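Local coordinates for protein dnab-like replicative helicase (Bacillus phage SPP1, PDB 3BH0) that is a replicative helicase, here its ATPase domain, that probably couples ATP hydrolysis to unwinding of double-stranded DNA, at residues L142-A145 and I146-S150; Q125-K128 and A129-D133; R232-E235 and Q236-D239; L86-A89 and K90-D94; L34-V37 and Y38-I41. One frame throughout, in Å; residues are numbered along the deposited sequence.

Along the chain the order is interaction 5, 4, 2, 1 and 3, each a local contact within one continuous stretch; all but interaction 5 fall inside the DnaB-like helicase C-terminal domain. Interaction 4 lies about 9 Å from the chain centre, on helix 81-93 against the mixed sheet. Interactions 1 and 2 have centres about 17 Å apart and touch where Leu142 packs on Arg131, while a long, weak ion pair between Glu148 and Lys90 links interactions 1 and 4. Interaction 3 is centred about 41 Å from interaction 1, across the chain centre, and interaction 5, on helix 31-42, about 29 Å from interaction 4. Only interaction 4 thus lies in the core, beside the probable P-loop; the others are peripheral.

Interaction 1 (L142-A145 and I146-S150); sequences LSMA and IGEIS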
loop_
_atom_site.group_PDB
_atom_site.type_symbol
_atom_site.label_atom_id
_atom_site.label_comp_id
_atom_site.label_asym_id
_atom_site.label_seq_id
_atom_site.Cartn_x
_atom_site.Cartn_y
_atom_site.Cartn_z
ATOM N N LEU A 142 12.256 -12.290 -18.369
ATOM C CA LEU A 142 10.805 -12.485 -18.396
ATOM C C LEU A 142 10.361 -13.781 -17.730
ATOM O O LEU A 142 9.347 -13.803 -17.028
ATOM C CB LEU A 142 10.263 -12.408 -19.832
ATOM C CG LEU A 142 8.798 -12.817 -20.067
ATOM C CD1 LEU A 142 8.078 -11.792 -20.905
ATOM C CD2 LEU A 142 8.670 -14.209 -20.693
ATOM N N SER A 143 11.115 -14.856 -17.967
ATOM C CA SER A 143 10.823 -16.168 -17.392
ATOM C C SER A 143 11.230 -16.219 -15.916
ATOM O O SER A 143 10.582 -16.893 -15.114
ATOM C CB SER A 143 11.529 -17.264 -18.191
ATOM O OG SER A 143 11.249 -18.543 -17.651
ATOM N N MET A 144 12.307 -15.506 -15.576
ATOM C CA MET A 144 12.709 -15.286 -14.180
ATOM C C MET A 144 11.607 -14.514 -13.450
ATOM O O MET A 144 11.165 -14.925 -12.378
ATOM C CB MET A 144 14.055 -14.537 -14.114
ATOM C CG MET A 144 14.595 -14.227 -12.704
ATOM S SD MET A 144 14.251 -12.550 -12.082
ATOM C CE MET A 144 15.203 -11.524 -13.214
ATOM N N ALA A 145 11.166 -13.414 -14.067
ATOM C CA ALA A 145 10.087 -12.564 -13.554
ATOM C C ALA A 145 8.749 -13.291 -13.449
ATOM O O ALA A 145 8.063 -13.160 -12.442
ATOM C CB ALA A 145 9.945 -11.297 -14.404
ATOM N N ILE A 146 8.373 -14.050 -14.473
ATOM C CA ILE A 146 7.126 -14.818 -14.414
ATOM C C ILE A 146 7.201 -15.930 -13.368
ATOM O O ILE A 146 6.183 -16.335 -12.800
ATOM C CB ILE A 146 6.705 -15.366 -15.798
ATOM C CG1 ILE A 146 6.173 -14.213 -16.656
ATOM C CG2 ILE A 146 5.654 -16.489 -15.662
ATOM C CD1 ILE A 146 5.933 -14.560 -18.103
ATOM N N GLY A 147 8.418 -16.400 -13.113
ATOM C CA GLY A 147 8.664 -17.429 -12.114
ATOM C C GLY A 147 8.397 -16.890 -10.735
ATOM O O GLY A 147 7.757 -17.548 -9.920
ATOM N N GLU A 148 8.873 -15.676 -10.491
ATOM C CA GLU A 148 8.704 -15.022 -9.194
ATOM C C GLU A 148 7.262 -14.644 -8.855
ATOM O O GLU A 148 6.837 -14.817 -7.701
ATOM C CB GLU A 148 9.622 -13.811 -9.071
ATOM C CG GLU A 148 11.028 -14.215 -8.732
ATOM C CD GLU A 148 11.708 -13.209 -7.850
ATOM O OE1 GLU A 148 12.245 -12.230 -8.413
ATOM O OE2 GLU A 148 11.710 -13.403 -6.609
ATOM N N ILE A 149 6.526 -14.148 -9.854
ATOM C CA ILE A 149 5.116 -13.775 -9.698
ATOM C C ILE A 149 4.245 -15.021 -9.502
ATOM O O ILE A 149 3.279 -14.998 -8.725
ATOM C CB ILE A 149 4.588 -12.931 -10.912
ATOM C CG1 ILE A 149 5.560 -11.814 -11.302
ATOM C CG2 ILE A 149 3.202 -12.343 -10.631
ATOM C CD1 ILE A 149 5.799 -10.786 -10.233
ATOM N N SER A 150 4.589 -16.098 -10.214
ATOM C CA SER A 150 3.898 -17.394 -10.109
ATOM C C SER A 150 4.059 -18.042 -8.742
ATOM O O SER A 150 3.144 -18.704 -8.250
ATOM C CB SER A 150 4.416 -18.362 -11.173
ATOM O OG SER A 150 3.574 -19.499 -11.263
#
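The second half of helix 139-150, a surface helix of the helicase's ATPase domain, is held by consecutive i to i+4 bonds, and Leu142 and Ile146 touch one turn apart on one side of it. Leu142 CD2 lies 3.8 Å from Ile146 CD1, the two side chains running alongside each other in the same direction. Ile146 reaches this place with CG1 beside its backbone N and anti to the carbonyl carbon (chi1 -74°), which also sets CG1 3.2 Å from Leu142 O. That oxygen accepts Ile146 N at 2.7 Å. The next bond, Gly147 N to Ser143 O, is more bent, with an N-H...O angle of 133°. Glu148 N to Met144 O and Ile149 N to Ala145 O continue the series; Ile149 CG1 also packs 3.1 Å from Ala145 O.

On another side, Met144 and Glu148 also run alongside, with Met144 SD 4.2 Å from Glu148 OE1. Glu148 OE1 has a weak, long ion pair with Lys90, while Ala145, Ile146 and Ile149 lean on helix 108-119. The chemistry thus differs round the helix: these three make apolar packing, whereas a lysine so distant would favour the charged carboxylate only modestly, if at all.

Interaction 2 (Q125-K128 and A129-D133); sequences QKIK and AARRD
Ile127 and Arg131 make the side-chain contact here, crossing obliquely where helix 124-128 gives way to the short, weakly bonded helix 131-134. Ile127 CG1 approaches the Arg131 guanidinium at its edge, near its plane, 3.4 Å from NH1, and Ile127 CD1 is 3.5 Å from the same nitrogen. Nearer the backbone, Arg131 CG rests 3.5 Å from Ile127 CA, and Arg131 CD lies 3.4 Å from Lys126 O. The aliphatic part of the arginine therefore lies along the last turn of the helix. A nearly eclipsed chi2 (-15°) curls the chain, bringing NH1 beside the isoleucine.

The next layer is the backbone that brings the two residues together. Ala129 is the first residue to leave helical angles, and Ala130 is modelled with left-handed helical angles; the chain turns back here, although the detailed backbone angles are doubtful. Within the segments the bonds are weak: Lys128 N to Gln125 O at 3.2 Å and Asp133 N to Ala130 O at 3.3 Å. Farther out, Ile122 touches both side chains, and Ile127 also packs on Ile116 and Val117 of helix 108-119.

Chemically, the arginine serves two roles: its methylenes and the edge at NH1 pack against apolar and backbone atoms, while its cationic group is set against the Trp139 ring in a cation-pi contact, which would help to stabilise the charge.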
loop_
_atom_site.group_PDB
_atom_site.type_symbol
_atom_site.label_atom_id
_atom_site.label_comp_id
_atom_site.label_asym_id
_atom_site.label_seq_id
_atom_site.Cartn_x
_atom_site.Cartn_y
_atom_site.Cartn_z
ATOM N N GLN A 125 7.765 -0.301 -22.526
ATOM C CA GLN A 125 7.394 -0.137 -23.940
ATOM C C GLN A 125 7.824 -1.333 -24.776
ATOM O O GLN A 125 7.090 -1.781 -25.663
ATOM C CB GLN A 125 7.954 1.159 -24.530
ATOM C CG GLN A 125 7.201 2.421 -24.108
ATOM C CD GLN A 125 5.690 2.273 -24.189
ATOM O OE1 GLN A 125 5.123 2.064 -25.267
ATOM N NE2 GLN A 125 5.030 2.385 -23.040
ATOM N N LYS A 126 9.015 -1.845 -24.474
ATOM C CA LYS A 126 9.542 -3.031 -25.138
ATOM C C LYS A 126 8.632 -4.209 -24.867
ATOM O O LYS A 126 8.295 -4.961 -25.781
ATOM C CB LYS A 126 10.975 -3.325 -24.677
ATOM C CG LYS A 126 11.931 -2.178 -24.976
ATOM C CD LYS A 126 13.379 -2.618 -25.042
ATOM C CE LYS A 126 14.217 -1.543 -25.745
ATOM N NZ LYS A 126 15.663 -1.913 -25.874
ATOM N N ILE A 127 8.216 -4.340 -23.606
ATOM C CA ILE A 127 7.295 -5.398 -23.208
ATOM C C ILE A 127 5.880 -5.154 -23.734
ATOM O O ILE A 127 5.168 -6.120 -24.059
ATOM C CB ILE A 127 7.315 -5.643 -21.660
ATOM C CG1 ILE A 127 7.112 -7.119 -21.343
ATOM C CG2 ILE A 127 6.270 -4.818 -20.926
ATOM C CD1 ILE A 127 7.685 -7.533 -19.986
ATOM N N LYS A 128 5.506 -3.865 -23.836
ATOM C CA LYS A 128 4.106 -3.419 -24.025
ATOM C C LYS A 128 3.462 -4.129 -25.196
ATOM O O LYS A 128 2.381 -4.738 -25.072
ATOM C CB LYS A 128 4.002 -1.892 -24.205
ATOM C CG LYS A 128 2.631 -1.435 -24.697
ATOM C CD LYS A 128 2.334 0.010 -24.361
ATOM C CE LYS A 128 0.870 0.308 -24.636
ATOM N NZ LYS A 128 0.537 1.743 -24.463
ATOM N N ALA A 129 4.129 -4.018 -26.337
ATOM C CA ALA A 129 3.857 -4.874 -27.450
ATOM C C ALA A 129 5.252 -5.100 -27.931
ATOM O O ALA A 129 6.205 -4.946 -27.159
ATOM C CB ALA A 129 3.031 -4.170 -28.488
ATOM N N ALA A 130 5.378 -5.479 -29.195
ATOM C CA ALA A 130 6.667 -5.549 -29.844
ATOM C C ALA A 130 7.753 -6.214 -28.983
ATOM O O ALA A 130 8.943 -5.978 -29.181
ATOM C CB ALA A 130 7.075 -4.175 -30.263
ATOM N N ARG A 131 7.342 -7.050 -28.033
ATOM C CA ARG A 131 8.293 -7.866 -27.292
ATOM C C ARG A 131 8.890 -8.891 -28.261
ATOM O O ARG A 131 10.083 -9.199 -28.197
ATOM C CB ARG A 131 7.610 -8.562 -26.114
ATOM C CG ARG A 131 8.316 -8.404 -24.759
ATOM C CD ARG A 131 9.774 -7.898 -24.861
ATOM N NE ARG A 131 10.773 -8.836 -24.302
ATOM C CZ ARG A 131 10.690 -9.454 -23.118
ATOM N NH1 ARG A 131 9.659 -9.233 -22.305
ATOM N NH2 ARG A 131 11.656 -10.292 -22.738
ATOM N N ARG A 132 8.038 -9.378 -29.168
ATOM C CA ARG A 132 8.415 -10.293 -30.246
ATOM C C ARG A 132 9.559 -9.764 -31.125
ATOM O O ARG A 132 10.313 -10.555 -31.695
ATOM C CB ARG A 132 7.191 -10.624 -31.110
ATOM C CG ARG A 132 7.337 -11.822 -32.046
ATOM C CD ARG A 132 6.924 -13.109 -31.361
ATOM N NE ARG A 132 7.526 -14.294 -31.967
ATOM C CZ ARG A 132 7.881 -15.375 -31.283
ATOM N NH1 ARG A 132 7.710 -15.424 -29.971
ATOM N NH2 ARG A 132 8.420 -16.408 -31.905
ATOM N N ASP A 133 9.699 -8.443 -31.239
ATOM C CA ASP A 133 10.874 -7.883 -31.917
ATOM C C ASP A 133 11.743 -6.938 -31.087
ATOM O O ASP A 133 12.964 -7.082 -31.086
ATOM C CB ASP A 133 10.523 -7.261 -33.274
ATOM C CG ASP A 133 9.495 -6.167 -33.169
ATOM O OD1 ASP A 133 8.746 -6.176 -32.176
ATOM O OD2 ASP A 133 9.426 -5.303 -34.075
#

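Interaction 3 (R232-E235 and Q236-D239); sequences RQVE and QRQD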
loop_
_atom_site.group_PDB
_atom_site.type_symbol
_atom_site.label_atom_id
_atom_site.label_comp_id
_atom_site.label_asym_id
_atom_site.label_seq_id
_atom_site.Cartn_x
_atom_site.Cartn_y
_atom_site.Cartn_z
ATOM N N ARG A 232 -7.208 18.524 -5.335
ATOM C CA ARG A 232 -6.389 19.184 -6.368
ATOM C C ARG A 232 -5.909 20.552 -5.907
ATOM O O ARG A 232 -5.130 21.220 -6.579
ATOM C CB ARG A 232 -7.094 19.232 -7.730
ATOM C CG ARG A 232 -8.328 20.137 -7.843
ATOM C CD ARG A 232 -8.991 19.994 -9.245
ATOM N NE ARG A 232 -8.067 19.440 -10.256
ATOM C CZ ARG A 232 -8.069 19.739 -11.560
ATOM N NH1 ARG A 232 -8.939 20.606 -12.058
ATOM N NH2 ARG A 232 -7.192 19.164 -12.381
ATOM N N GLN A 233 -6.358 20.919 -4.712
ATOM C CA GLN A 233 -5.999 22.151 -4.049
ATOM C C GLN A 233 -4.579 22.108 -3.525
ATOM O O GLN A 233 -3.987 23.149 -3.231
ATOM C CB GLN A 233 -6.965 22.404 -2.900
ATOM C CG GLN A 233 -7.380 23.855 -2.794
ATOM C CD GLN A 233 -8.348 24.121 -1.649
ATOM O OE1 GLN A 233 -8.371 23.396 -0.635
ATOM N NE2 GLN A 233 -9.149 25.178 -1.799
ATOM N N VAL A 234 -4.037 20.901 -3.404
ATOM C CA VAL A 234 -2.629 20.705 -3.067
ATOM C C VAL A 234 -1.766 21.521 -4.027
ATOM O O VAL A 234 -0.762 22.115 -3.633
ATOM C CB VAL A 234 -2.231 19.195 -3.146
ATOM C CG1 VAL A 234 -0.732 19.001 -2.981
ATOM C CG2 VAL A 234 -2.988 18.385 -2.109
ATOM N N GLU A 235 -2.203 21.569 -5.281
ATOM C CA GLU A 235 -1.394 22.084 -6.370
ATOM C C GLU A 235 -1.494 23.595 -6.568
ATOM O O GLU A 235 -0.595 24.205 -7.165
ATOM C CB GLU A 235 -1.659 21.287 -7.659
ATOM C CG GLU A 235 -1.253 19.804 -7.497
ATOM C CD GLU A 235 -1.319 18.982 -8.776
ATOM O OE1 GLU A 235 -1.681 19.537 -9.837
ATOM O OE2 GLU A 235 -0.985 17.773 -8.714
ATOM N N GLN A 236 -2.562 24.204 -6.047
ATOM C CA GLN A 236 -2.628 25.671 -5.969
ATOM C C GLN A 236 -2.125 26.194 -4.621
ATOM O O GLN A 236 -2.699 27.112 -4.025
ATOM C CB GLN A 236 -4.016 26.225 -6.328
ATOM C CG GLN A 236 -4.049 27.755 -6.640
ATOM C CD GLN A 236 -2.874 28.253 -7.526
ATOM O OE1 GLN A 236 -3.039 28.459 -8.733
ATOM N NE2 GLN A 236 -1.697 28.454 -6.917
ATOM N N ARG A 237 -1.039 25.575 -4.164
ATOM C CA ARG A 237 -0.243 26.022 -3.026
ATOM C C ARG A 237 1.163 26.238 -3.559
ATOM O O ARG A 237 1.519 25.663 -4.593
ATOM C CB ARG A 237 -0.187 24.938 -1.938
ATOM C CG ARG A 237 -1.255 25.044 -0.877
ATOM C CD ARG A 237 -0.942 24.166 0.334
ATOM N NE ARG A 237 -1.323 22.762 0.141
ATOM C CZ ARG A 237 -0.540 21.730 0.429
ATOM N NH1 ARG A 237 0.673 21.924 0.938
ATOM N NH2 ARG A 237 -0.969 20.499 0.222
ATOM N N GLN A 238 1.958 27.051 -2.855
ATOM C CA GLN A 238 3.375 27.220 -3.177
ATOM C C GLN A 238 4.105 25.897 -2.930
ATOM O O GLN A 238 4.609 25.271 -3.869
ATOM C CB GLN A 238 4.007 28.354 -2.348
ATOM C CG GLN A 238 3.588 29.774 -2.778
ATOM C CD GLN A 238 3.976 30.861 -1.761
ATOM O OE1 GLN A 238 4.885 30.678 -0.937
ATOM N NE2 GLN A 238 3.278 32.000 -1.820
ATOM N N ASP A 239 4.145 25.483 -1.664
ATOM C CA ASP A 239 4.676 24.179 -1.275
ATOM C C ASP A 239 3.597 23.103 -1.461
ATOM O O ASP A 239 2.596 23.066 -0.734
ATOM C CB ASP A 239 5.160 24.218 0.177
ATOM C CG ASP A 239 5.736 22.894 0.642
ATOM O OD1 ASP A 239 5.575 21.880 -0.064
ATOM O OD2 ASP A 239 6.361 22.858 1.726
#
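Arg237 folds back over Val234 in the loop between strand 223-228 and helix 252-256 of the P-loop ATPase domain, just after a short 3-10 segment beginning at Arg232. The turn itself is lightly bonded: Gln236 N reaches Gln233 O at 3.3 Å in a weak hydrogen bond with an N-H...O angle of 128°.

Followed outward, Arg237 starts with CB 3.3 Å from Val234 O. CG lies beside the backbone N (chi1 -92°), and at 4.1 Å it is equally distant from Val234 O and Gln233 O. NE passes 3.9 Å from Val234 O, and CZ lies 4.1 Å from it. The same oxygen stands over one face of the guanidinium, 3.7 Å above its plane and displaced toward the rim, an approach that differs from an in-plane N-H bond. A bend at chi3 (-82°) turns the guanidinium across the valine, the two side chains crossing at a slant.

The charged end has its main partners farther along the loop. Arg237 NH2 forms a salt bridge with Asp246, and NH1 bonds to the carbonyl of Arg241; together they fix the rotation of the flat group. Glu235 points its carboxylate elsewhere, with OE2 bound to Arg76 and to the hydroxyl of Tyr269. At the valine, Arg237 NH2 comes 3.5 Å from Val234 CG1 and 3.7 Å from Val234 CG2, touching both methyls.

Interaction 4 (L86-A89 and K90-D94); sequences LKQA and KNMSD
Backbone hydrogen bonds join Leu86-Ala89 to Lys90-Asp94 as successive turns of helix 81-93, the helix whose first residues complete the probable Walker A P-loop. Lys90 N bonds to Leu86 O at 3.1 Å and also, weakly, to Lys87 O. Asn91 N meets Lys87 O at 3.0 Å, with an N-H...O angle of 163°. Met92 N to Gln88 O is the shortest at 2.9 Å, while Ser93 N to Ala89 O adds the fourth i to i+4 bond.

Among the side-chain contacts, Gln88 and Met92 lie alongside and point the same way, with Met92 CE 4.2 Å from Gln88 CB. Met92 CG rests 3.3 Å from Gln88 O, a place it reaches by standing beside its own backbone N (chi1 -64°). Lys87 slants over Asn91, its CE 3.9 Å from Asn91 ND2.

Polar ends mostly find partners beyond the helix. Lys87 NZ bonds to Asn304, Asn91 ND2 to the carbonyl of Ser53, and Ser93 OG to the backbone N of Asn153. Lys90 NZ has a long salt bridge to Asp94 OD2 at 3.6 Å.

Toward the sheet, Ala89 and Met92 pack on strands 98-103 and 183-188, while Leu86 touches strand 98-103 and helix 108-119.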
loop_
_atom_site.group_PDB
_atom_site.type_symbol
_atom_site.label_atom_id
_atom_site.label_comp_id
_atom_site.label_asym_id
_atom_site.label_seq_id
_atom_site.Cartn_x
_atom_site.Cartn_y
_atom_site.Cartn_z
ATOM N N LEU A 86 2.481 -1.451 -5.391
ATOM C CA LEU A 86 2.844 -2.762 -5.952
ATOM C C LEU A 86 4.222 -3.195 -5.487
ATOM O O LEU A 86 4.461 -4.372 -5.242
ATOM C CB LEU A 86 2.725 -2.809 -7.485
ATOM C CG LEU A 86 1.294 -2.750 -8.052
ATOM C CD1 LEU A 86 1.310 -2.421 -9.511
ATOM C CD2 LEU A 86 0.474 -4.015 -7.813
ATOM N N LYS A 87 5.117 -2.230 -5.327
ATOM C CA LYS A 87 6.459 -2.526 -4.854
ATOM C C LYS A 87 6.321 -3.202 -3.491
ATOM O O LYS A 87 6.740 -4.342 -3.315
ATOM C CB LYS A 87 7.294 -1.249 -4.822
ATOM C CG LYS A 87 8.711 -1.409 -4.329
ATOM C CD LYS A 87 9.523 -2.335 -5.200
ATOM C CE LYS A 87 10.866 -2.615 -4.539
ATOM N NZ LYS A 87 11.733 -3.384 -5.472
ATOM N N GLN A 88 5.672 -2.501 -2.562
ATOM C CA GLN A 88 5.284 -3.037 -1.258
ATOM C C GLN A 88 4.623 -4.404 -1.326
ATOM O O GLN A 88 5.028 -5.316 -0.608
ATOM C CB GLN A 88 4.366 -2.067 -0.512
ATOM C CG GLN A 88 5.059 -0.807 -0.063
ATOM C CD GLN A 88 4.433 -0.173 1.163
ATOM O OE1 GLN A 88 4.363 1.052 1.267
ATOM N NE2 GLN A 88 3.980 -0.994 2.100
ATOM N N ALA A 89 3.619 -4.554 -2.185
ATOM C CA ALA A 89 2.913 -5.827 -2.299
ATOM C C ALA A 89 3.882 -6.985 -2.518
ATOM O O ALA A 89 3.750 -8.041 -1.902
ATOM C CB ALA A 89 1.880 -5.779 -3.413
ATOM N N LYS A 90 4.869 -6.778 -3.383
ATOM C CA LYS A 90 5.787 -7.843 -3.740
ATOM C C LYS A 90 6.792 -8.086 -2.628
ATOM O O LYS A 90 7.157 -9.231 -2.375
ATOM C CB LYS A 90 6.481 -7.531 -5.066
ATOM C CG LYS A 90 6.951 -8.777 -5.840
ATOM C CD LYS A 90 8.448 -8.941 -5.722
ATOM C CE LYS A 90 8.931 -10.242 -6.342
ATOM N NZ LYS A 90 10.440 -10.208 -6.375
ATOM N N ASN A 91 7.218 -7.007 -1.971
ATOM C CA ASN A 91 8.108 -7.060 -0.815
ATOM C C ASN A 91 7.535 -7.834 0.367
ATOM O O ASN A 91 8.252 -8.571 1.047
ATOM C CB ASN A 91 8.431 -5.645 -0.352
ATOM C CG ASN A 91 9.509 -5.000 -1.172
ATOM O OD1 ASN A 91 10.159 -5.651 -1.992
ATOM N ND2 ASN A 91 9.723 -3.711 -0.948
ATOM N N MET A 92 6.244 -7.638 0.616
ATOM C CA MET A 92 5.517 -8.393 1.634
ATOM C C MET A 92 5.314 -9.836 1.223
ATOM O O MET A 92 5.387 -10.731 2.062
ATOM C CB MET A 92 4.156 -7.768 1.887
ATOM C CG MET A 92 4.231 -6.387 2.450
ATOM S SD MET A 92 2.609 -5.656 2.449
ATOM C CE MET A 92 3.075 -4.025 2.954
ATOM N N SER A 93 5.039 -10.060 -0.060
ATOM C CA SER A 93 4.953 -11.402 -0.603
ATOM C C SER A 93 6.253 -12.152 -0.363
ATOM O O SER A 93 6.236 -13.351 -0.096
ATOM C CB SER A 93 4.643 -11.362 -2.092
ATOM O OG SER A 93 4.713 -12.666 -2.648
ATOM N N ASP A 94 7.372 -11.436 -0.441
ATOM C CA ASP A 94 8.702 -12.012 -0.240
ATOM C C ASP A 94 9.007 -12.423 1.209
ATOM O O ASP A 94 9.886 -13.245 1.452
ATOM C CB ASP A 94 9.779 -11.045 -0.744
ATOM C CG ASP A 94 9.841 -10.963 -2.266
ATOM O OD1 ASP A 94 9.096 -11.689 -2.969
ATOM O OD2 ASP A 94 10.652 -10.148 -2.750
#

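Interaction 5 (L34-V37 and Y38-I41); sequences LVTV and YEEI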
loop_
_atom_site.group_PDB
_atom_site.type_symbol
_atom_site.label_atom_id
_atom_site.label_comp_id
_atom_site.label_asym_id
_atom_site.label_seq_id
_atom_site.Cartn_x
_atom_site.Cartn_y
_atom_site.Cartn_z
ATOM N N LEU A 34 -1.336 -9.004 29.320
ATOM C CA LEU A 34 -0.251 -8.360 30.048
ATOM C C LEU A 34 1.036 -9.176 29.945
ATOM O O LEU A 34 2.129 -8.614 29.847
ATOM C CB LEU A 34 -0.637 -8.107 31.511
ATOM C CG LEU A 34 0.249 -7.172 32.348
ATOM C CD1 LEU A 34 0.368 -5.788 31.751
ATOM C CD2 LEU A 34 -0.273 -7.057 33.768
ATOM N N VAL A 35 0.903 -10.499 29.931
ATOM C CA VAL A 35 2.071 -11.360 29.780
ATOM C C VAL A 35 2.596 -11.360 28.353
ATOM O O VAL A 35 3.801 -11.318 28.156
ATOM C CB VAL A 35 1.870 -12.810 30.332
ATOM C CG1 VAL A 35 1.581 -12.784 31.835
ATOM C CG2 VAL A 35 0.768 -13.563 29.580
ATOM N N THR A 36 1.712 -11.375 27.362
ATOM C CA THR A 36 2.160 -11.364 25.967
ATOM C C THR A 36 2.884 -10.066 25.584
ATOM O O THR A 36 3.834 -10.093 24.800
ATOM C CB THR A 36 1.017 -11.602 24.981
ATOM O OG1 THR A 36 -0.026 -10.668 25.260
ATOM C CG2 THR A 36 0.469 -13.026 25.089
ATOM N N VAL A 37 2.433 -8.945 26.146
ATOM C CA VAL A 37 3.056 -7.632 25.928
ATOM C C VAL A 37 4.501 -7.657 26.431
ATOM O O VAL A 37 5.429 -7.344 25.686
ATOM C CB VAL A 37 2.242 -6.482 26.619
ATOM C CG1 VAL A 37 3.054 -5.190 26.711
ATOM C CG2 VAL A 37 0.942 -6.217 25.880
ATOM N N TYR A 38 4.668 -8.043 27.695
ATOM C CA TYR A 38 5.972 -8.204 28.338
ATOM C C TYR A 38 6.909 -9.170 27.590
ATOM O O TYR A 38 8.105 -8.899 27.460
ATOM C CB TYR A 38 5.749 -8.662 29.777
ATOM C CG TYR A 38 6.943 -9.272 30.454
ATOM C CD1 TYR A 38 8.007 -8.478 30.891
ATOM C CD2 TYR A 38 6.996 -10.647 30.692
ATOM C CE1 TYR A 38 9.110 -9.043 31.539
ATOM C CE2 TYR A 38 8.084 -11.225 31.339
ATOM C CZ TYR A 38 9.139 -10.420 31.760
ATOM O OH TYR A 38 10.216 -11.003 32.393
ATOM N N GLU A 39 6.346 -10.282 27.105
ATOM C CA GLU A 39 7.058 -11.248 26.272
ATOM C C GLU A 39 7.609 -10.612 24.994
ATOM O O GLU A 39 8.745 -10.894 24.592
ATOM C CB GLU A 39 6.127 -12.398 25.882
ATOM C CG GLU A 39 5.863 -13.454 26.949
ATOM C CD GLU A 39 5.013 -14.611 26.412
ATOM O OE1 GLU A 39 4.669 -14.617 25.208
ATOM O OE2 GLU A 39 4.693 -15.526 27.193
ATOM N N GLU A 40 6.785 -9.772 24.360
ATOM C CA GLU A 40 7.138 -9.065 23.130
ATOM C C GLU A 40 8.232 -8.021 23.348
ATOM O O GLU A 40 8.991 -7.702 22.421
ATOM C CB GLU A 40 5.899 -8.396 22.525
ATOM C CG GLU A 40 4.985 -9.340 21.741
ATOM C CD GLU A 40 3.623 -8.723 21.398
ATOM O OE1 GLU A 40 3.508 -7.479 21.290
ATOM O OE2 GLU A 40 2.658 -9.494 21.224
ATOM N N ILE A 41 8.285 -7.491 24.569
ATOM C CA ILE A 41 9.302 -6.529 24.988
ATOM C C ILE A 41 10.676 -7.190 25.127
ATOM O O ILE A 41 11.686 -6.601 24.727
ATOM C CB ILE A 41 8.874 -5.768 26.290
ATOM C CG1 ILE A 41 7.931 -4.604 25.937
ATOM C CG2 ILE A 41 10.085 -5.249 27.068
ATOM C CD1 ILE A 41 7.141 -4.007 27.113
#
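Leu34-Val37 and Tyr38-Ile41 are consecutive turns of one helix, joined by four i to i+4 bonds, of which Glu39 N to Val35 O at 2.9 Å is the shortest and Tyr38 N to Leu34 O, at 3.4 Å, is weak despite its straight N-H...O angle of 170°.

Val37 and Ile41 supply the apolar side-chain contact one turn apart, with Val37 CG1 4.3 Å from Ile41 CD1. The side chain of Tyr38 swings away at its end: CG is anti to the backbone N (chi1 162°), and Val35 O lies off the ring edge, near its plane, 4.1 Å from Tyr38 CD2.

All of this belongs to helix 31-42, an exposed helix near the beginning of the modelled chain, whose eight residues here all have substantial exposure. The two glutamates lie with their methylenes against carbonyls of the preceding turn. Glu39 CG is 3.2 Å from Val35 O, and Glu40 CG is 3.4 Å from Thr36 O. In each, CG stands beside the residue's own backbone N, and the extended chain runs outward and back toward the N-terminal end of the helix; Glu40 OE2 remains 3.8 Å from Thr36 O.

The hydroxyl of Thr36 turns back along the helix, bonding to the carbonyl of Ala33 and, weakly, to that of Glu32. The carbonyl of Glu39 is bonded in turn by the hydroxyl of Ser43.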